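Local atomic coordinates of putative secreted cellulose binding protein (Streptomyces coelicolor, PDB entry 4OY7), a protein that cleaves glycosidic bonds in cellulose oxidatively with a copper cofactor, this chain being the lytic polysaccharide monooxygenase (AA10) domain of a longer secreted protein. Residues Val50-Gly56 with Gln182-Phe186; Leu94-Ile100 with Leu160-Arg166. All coordinates share one frame; numbering follows the deposited sequence.

In the fold
From the N terminus, the chain passes H1 and the early helices before it reaches strand 51-52. Interaction 1 pairs this strand with the start of strand 184-193, closing a loop of more than 120 residues. Interaction 2 is nested inside that loop. It joins the turn before strand 99-105 to the end of strand 155-161 and closes a loop of about 60 residues. The two contacts do not touch: their centres are 28 Å apart, on opposite sides of the centre of the chain. Interaction 1 adds an edge to the mixed sheet beside the copper. Interaction 2 binds the far end, where the chain twice passes between the two sheets.

Interaction 1. Residues Val50-Gly56 with Gln182-Phe186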
loop_
_atom_site.group_PDB
_atom_site.type_symbol
_atom_site.label_atom_id
_atom_site.label_comp_id
_atom_site.label_asym_id
_atom_site.label_seq_id
_atom_site.Cartn_x
_atom_site.Cartn_y
_atom_site.Cartn_z
ATOM N N VAL A 50 -7.869 -4.268 1.689
ATOM C CA VAL A 50 -7.134 -4.125 2.942
ATOM C C VAL A 50 -7.781 -3.001 3.771
ATOM O O VAL A 50 -7.352 -1.844 3.728
ATOM C CB VAL A 50 -5.639 -3.843 2.711
ATOM C CG1 VAL A 50 -4.907 -4.000 4.027
ATOM C CG2 VAL A 50 -5.058 -4.834 1.718
ATOM N N LEU A 51 -8.804 -3.351 4.533
ATOM C CA LEU A 51 -9.718 -2.389 5.087
ATOM C C LEU A 51 -10.029 -2.677 6.547
ATOM O O LEU A 51 -9.894 -3.794 7.028
ATOM C CB LEU A 51 -11.006 -2.347 4.237
ATOM C CG LEU A 51 -11.915 -3.592 4.272
ATOM C CD1 LEU A 51 -12.962 -3.546 5.376
ATOM C CD2 LEU A 51 -12.636 -3.714 2.934
ATOM N N ASP A 52 -10.394 -1.625 7.269
ATOM C CA ASP A 52 -10.923 -1.744 8.627
ATOM C C ASP A 52 -12.221 -0.939 8.577
ATOM O O ASP A 52 -12.189 0.282 8.377
ATOM C CB ASP A 52 -9.953 -1.157 9.654
ATOM C CG ASP A 52 -10.509 -1.130 11.081
ATOM O OD1 ASP A 52 -9.753 -0.662 11.965
ATOM O OD2 ASP A 52 -11.646 -1.577 11.326
ATOM N N SER A 53 -13.345 -1.628 8.760
ATOM C CA SER A 53 -14.675 -1.002 8.783
ATOM C C SER A 53 -14.875 0.082 9.842
ATOM O O SER A 53 -15.802 0.884 9.710
ATOM C CB SER A 53 -15.769 -2.047 9.041
ATOM O OG SER A 53 -15.617 -3.114 8.149
ATOM N N ASN A 54 -14.060 0.061 10.893
ATOM C CA ASN A 54 -14.249 0.923 12.053
ATOM C C ASN A 54 -13.091 1.848 12.367
ATOM O O ASN A 54 -13.052 2.443 13.447
ATOM C CB ASN A 54 -14.544 0.047 13.274
ATOM C CG ASN A 54 -15.847 -0.690 13.136
ATOM O OD1 ASN A 54 -16.930 -0.079 13.172
ATOM N ND2 ASN A 54 -15.770 -1.995 12.937
ATOM N N ALA A 55 -12.124 1.966 11.463
ATOM C CA ALA A 55 -10.975 2.792 11.783
ATOM C C ALA A 55 -11.314 4.259 12.014
ATOM O O ALA A 55 -10.807 4.877 12.924
ATOM C CB ALA A 55 -9.930 2.656 10.701
ATOM N N GLY A 56 -12.157 4.820 11.159
ATOM C CA GLY A 56 -12.626 6.192 11.348
ATOM C C GLY A 56 -11.570 7.267 11.385
ATOM O O GLY A 56 -11.748 8.245 12.076
ATOM N N GLN A 182 -16.879 5.065 8.416
ATOM C CA GLN A 182 -15.764 4.734 9.313
ATOM C C GLN A 182 -14.757 3.791 8.637
ATOM O O GLN A 182 -13.654 3.620 9.119
ATOM C CB GLN A 182 -16.291 4.132 10.616
ATOM C CG GLN A 182 -17.122 5.113 11.421
ATOM C CD GLN A 182 -16.282 6.239 11.997
ATOM O OE1 GLN A 182 -15.467 6.028 12.885
ATOM N NE2 GLN A 182 -16.446 7.423 11.473
ATOM N N GLU A 183 -15.138 3.200 7.506
ATOM C CA GLU A 183 -14.242 2.304 6.777
ATOM C C GLU A 183 -13.072 3.076 6.186
ATOM O O GLU A 183 -13.263 4.134 5.564
ATOM C CB GLU A 183 -14.995 1.571 5.682
ATOM C CG GLU A 183 -14.169 0.537 4.928
ATOM C CD GLU A 183 -14.965 -0.061 3.786
ATOM O OE1 GLU A 183 -15.318 0.715 2.886
ATOM O OE2 GLU A 183 -15.270 -1.272 3.814
ATOM N N ASN A 184 -11.861 2.566 6.424
ATOM C CA ASN A 184 -10.640 3.108 5.852
ATOM C C ASN A 184 -9.844 1.961 5.186
ATOM O O ASN A 184 -9.955 0.803 5.600
ATOM C CB ASN A 184 -9.742 3.684 6.970
ATOM C CG ASN A 184 -10.264 4.946 7.658
ATOM O OD1 ASN A 184 -9.555 5.428 8.563
ATOM N ND2 ASN A 184 -11.418 5.511 7.257
ATOM N N PHE A 185 -8.965 2.314 4.254
ATOM C CA PHE A 185 -8.068 1.373 3.556
ATOM C C PHE A 185 -6.604 1.647 3.905
ATOM O O PHE A 185 -6.224 2.772 4.205
ATOM C CB PHE A 185 -8.335 1.449 2.052
ATOM C CG PHE A 185 -9.710 0.974 1.701
ATOM C CD1 PHE A 185 -10.817 1.785 1.851
ATOM C CD2 PHE A 185 -9.890 -0.349 1.371
ATOM C CE1 PHE A 185 -12.084 1.289 1.589
ATOM C CE2 PHE A 185 -11.140 -0.853 1.112
ATOM C CZ PHE A 185 -12.229 -0.037 1.239
ATOM N N PHE A 186 -5.793 0.600 3.848
ATOM C CA PHE A 186 -4.434 0.650 4.335
ATOM C C PHE A 186 -3.503 0.096 3.271
ATOM O O PHE A 186 -3.702 -1.018 2.789
ATOM C CB PHE A 186 -4.323 -0.169 5.632
ATOM C CG PHE A 186 -5.052 0.467 6.790
ATOM C CD1 PHE A 186 -6.421 0.340 6.915
ATOM C CD2 PHE A 186 -4.366 1.254 7.734
ATOM C CE1 PHE A 186 -7.119 0.992 7.923
ATOM C CE2 PHE A 186 -5.073 1.901 8.751
ATOM C CZ PHE A 186 -6.447 1.767 8.837
HETATM O O HOH W 1 -16.509 -2.146 5.957
HETATM O O HOH W 2 -14.236 9.250 12.506
#
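L51 overlaps the ring of F185, its CB 3.5 Å from CE2. The two side chains lie alongside each other, heading in one direction. CG of L51 stands between its own N and C (chi1 68°), and CD1 lies 3.6 Å from E183 OE2. E183 has CG anti to its backbone N (chi1 -176°) and an extended chain, which carries the carboxylate to L51. A water joins E183 OE2 to S53 OG, while OE1 forms a salt bridge with R178.

On the face that carries D52 and N184, the F186 ring meets D52 CB obliquely; A55 CB, from the turn, lies at its edge, 4.0 Å from CZ. D52 OD2 takes N54 N from above the carboxylate plane, an Asx turn within a type I turn, and OD1 bonds to Y62. N184 OD1 is 3.5 Å from A55 CB and accepts from G57 and Q175.

D52 and N184, an antiparallel pair, exchange two bonds, each 3.0 Å between N and O, and F186 N bonds to V50 O. Past the turn, G56 N bonds to Q182 O at 2.8 Å.

F185 also meets the ring of H1, and its side chain comes within about 3 Å of the copper ion held by H1 and H110. E183 binds copper in a structure of this protein, but here holds no metal. This is the histidine-brace site of AA10 monooxygenases.

Interaction 2. Residues Leu94-Ile100 with Leu160-Arg166; sequences LTSGATI and LALPSGR
The flat carbonyl of P163 is met in its own plane by S96, whose OG donates to a lone pair of P163 O at 2.7 Å. Further along, I100 and L160 exchange two backbone bonds, and L162 N bonds to A98 O at 2.8 Å.

The S96 hydroxyl points away from its own N (chi1 178°), and this brings it over the 163-166 bend. There it accepts from R166 N at 3.1 Å as well as donating to P163 O. Replacing it with an alanine would probably leave R166 N without this acceptor and take from P163 O its short bond, the weak one from G97 N remaining. The R166 guanidinium turns away and bonds to T119 O.

L162 is the apolar centre. Its CD1 is pressed against I100 CG2 at 3.4 Å, closer than two methyls normally come. The same methyl is 4.2 Å from L94 CB. Both neighbours lie roughly perpendicular to L162. L162 CB also sits 3.2 Å from A98 O.

T95 to A98 form a type II turn, closed by A98 N to T95 O. G97 has phi 97°, where a CB would jam against the preceding carbonyl.

Each segment carries the chain between the two sheets: from 92-94 to 99-105, and from 155-161 to 168-178. Such crossovers at the end of a beta sandwich belong to the immunoglobulin-like core of AA10 monooxygenases.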
loop_
_atom_site.group_PDB
_atom_site.type_symbol
_atom_site.label_atom_id
_atom_site.label_comp_id
_atom_site.label_asym_id
_atom_site.label_seq_id
_atom_site.Cartn_x
_atom_site.Cartn_y
_atom_site.Cartn_z
ATOM N N LEU A 94 12.713 4.590 -7.304
ATOM C CA LEU A 94 12.388 6.023 -7.328
ATOM C C LEU A 94 13.602 6.905 -7.300
ATOM O O LEU A 94 14.668 6.500 -6.857
ATOM C CB LEU A 94 11.590 6.396 -6.088
ATOM C CG LEU A 94 10.292 5.644 -5.873
ATOM C CD1 LEU A 94 9.627 6.102 -4.594
ATOM C CD2 LEU A 94 9.389 5.875 -7.063
ATOM N N THR A 95 13.409 8.154 -7.739
ATOM C CA THR A 95 14.451 9.153 -7.657
ATOM C C THR A 95 14.086 10.151 -6.572
ATOM O O THR A 95 13.095 10.898 -6.689
ATOM C CB THR A 95 14.649 9.861 -8.994
ATOM O OG1 THR A 95 14.891 8.883 -10.014
ATOM C CG2 THR A 95 15.861 10.808 -8.928
ATOM N N SER A 96 14.924 10.207 -5.537
ATOM C CA SER A 96 14.776 11.217 -4.508
ATOM C C SER A 96 14.863 12.600 -5.163
ATOM O O SER A 96 15.748 12.872 -5.968
ATOM C CB SER A 96 15.885 11.058 -3.468
ATOM O OG SER A 96 15.812 12.049 -2.474
ATOM N N GLY A 97 13.893 13.444 -4.837
ATOM C CA GLY A 97 13.791 14.771 -5.400
ATOM C C GLY A 97 12.836 14.915 -6.580
ATOM O O GLY A 97 12.493 16.038 -6.929
ATOM N N ALA A 98 12.448 13.808 -7.212
ATOM C CA ALA A 98 11.541 13.838 -8.363
ATOM C C ALA A 98 10.091 13.916 -7.905
ATOM O O ALA A 98 9.751 13.465 -6.808
ATOM C CB ALA A 98 11.723 12.594 -9.212
ATOM N N THR A 99 9.268 14.503 -8.765
ATOM C CA THR A 99 7.819 14.500 -8.637
ATOM C C THR A 99 7.280 13.362 -9.483
ATOM O O THR A 99 7.618 13.275 -10.666
ATOM C CB THR A 99 7.236 15.851 -9.099
ATOM O OG1 THR A 99 7.751 16.889 -8.239
ATOM C CG2 THR A 99 5.696 15.834 -9.015
ATOM N N ILE A 100 6.451 12.501 -8.892
ATOM C CA ILE A 100 6.013 11.254 -9.546
ATOM C C ILE A 100 4.501 11.204 -9.640
ATOM O O ILE A 100 3.803 11.779 -8.813
ATOM C CB ILE A 100 6.549 9.989 -8.812
ATOM C CG1 ILE A 100 6.014 9.876 -7.372
ATOM C CG2 ILE A 100 8.080 9.957 -8.834
ATOM C CD1 ILE A 100 6.072 8.471 -6.804
ATOM N N LEU A 160 3.065 13.407 -6.476
ATOM C CA LEU A 160 3.826 13.459 -5.223
ATOM C C LEU A 160 5.273 13.920 -5.455
ATOM O O LEU A 160 6.010 13.262 -6.197
ATOM C CB LEU A 160 3.836 12.074 -4.563
ATOM C CG LEU A 160 4.747 11.862 -3.341
ATOM C CD1 LEU A 160 4.414 12.850 -2.216
ATOM C CD2 LEU A 160 4.688 10.388 -2.917
ATOM N N ALA A 161 5.675 15.013 -4.796
ATOM C CA ALA A 161 7.048 15.525 -4.855
ATOM C C ALA A 161 7.858 14.793 -3.809
ATOM O O ALA A 161 7.631 14.983 -2.614
ATOM C CB ALA A 161 7.070 17.029 -4.592
ATOM N N LEU A 162 8.737 13.897 -4.239
ATOM C CA LEU A 162 9.460 13.033 -3.314
ATOM C C LEU A 162 10.564 13.852 -2.643
ATOM O O LEU A 162 11.278 14.590 -3.314
ATOM C CB LEU A 162 10.074 11.841 -4.057
ATOM C CG LEU A 162 9.055 10.907 -4.729
ATOM C CD1 LEU A 162 9.707 10.095 -5.841
ATOM C CD2 LEU A 162 8.425 10.007 -3.660
ATOM N N PRO A 163 10.724 13.713 -1.322
ATOM C CA PRO A 163 11.802 14.444 -0.653
ATOM C C PRO A 163 13.177 14.159 -1.268
ATOM O O PRO A 163 13.417 13.044 -1.762
ATOM C CB PRO A 163 11.755 13.907 0.786
ATOM C CG PRO A 163 10.436 13.311 0.953
ATOM C CD PRO A 163 9.965 12.865 -0.388
ATOM N N SER A 164 14.023 15.186 -1.262
ATOM C CA SER A 164 15.452 15.084 -1.558
ATOM C C SER A 164 16.222 14.494 -0.383
ATOM O O SER A 164 15.681 14.376 0.727
ATOM C CB SER A 164 16.022 16.454 -1.844
ATOM O OG SER A 164 15.450 16.983 -3.010
ATOM N N GLY A 165 17.471 14.112 -0.650
ATOM C CA GLY A 165 18.376 13.627 0.393
ATOM C C GLY A 165 18.094 12.217 0.869
ATOM O O GLY A 165 18.572 11.840 1.928
ATOM N N ARG A 166 17.337 11.444 0.102
ATOM C CA ARG A 166 17.018 10.080 0.474
ATOM C C ARG A 166 17.740 9.055 -0.399
ATOM O O ARG A 166 18.038 9.296 -1.586
ATOM C CB ARG A 166 15.492 9.868 0.437
ATOM C CG ARG A 166 14.715 10.787 1.380
ATOM C CD ARG A 166 15.090 10.569 2.844
ATOM N NE ARG A 166 14.827 9.185 3.190
ATOM C CZ ARG A 166 13.693 8.728 3.715
ATOM N NH1 ARG A 166 12.694 9.545 4.095
ATOM N NH2 ARG A 166 13.574 7.431 3.919
HETATM O O HOH W 3 10.788 17.079 -4.161
#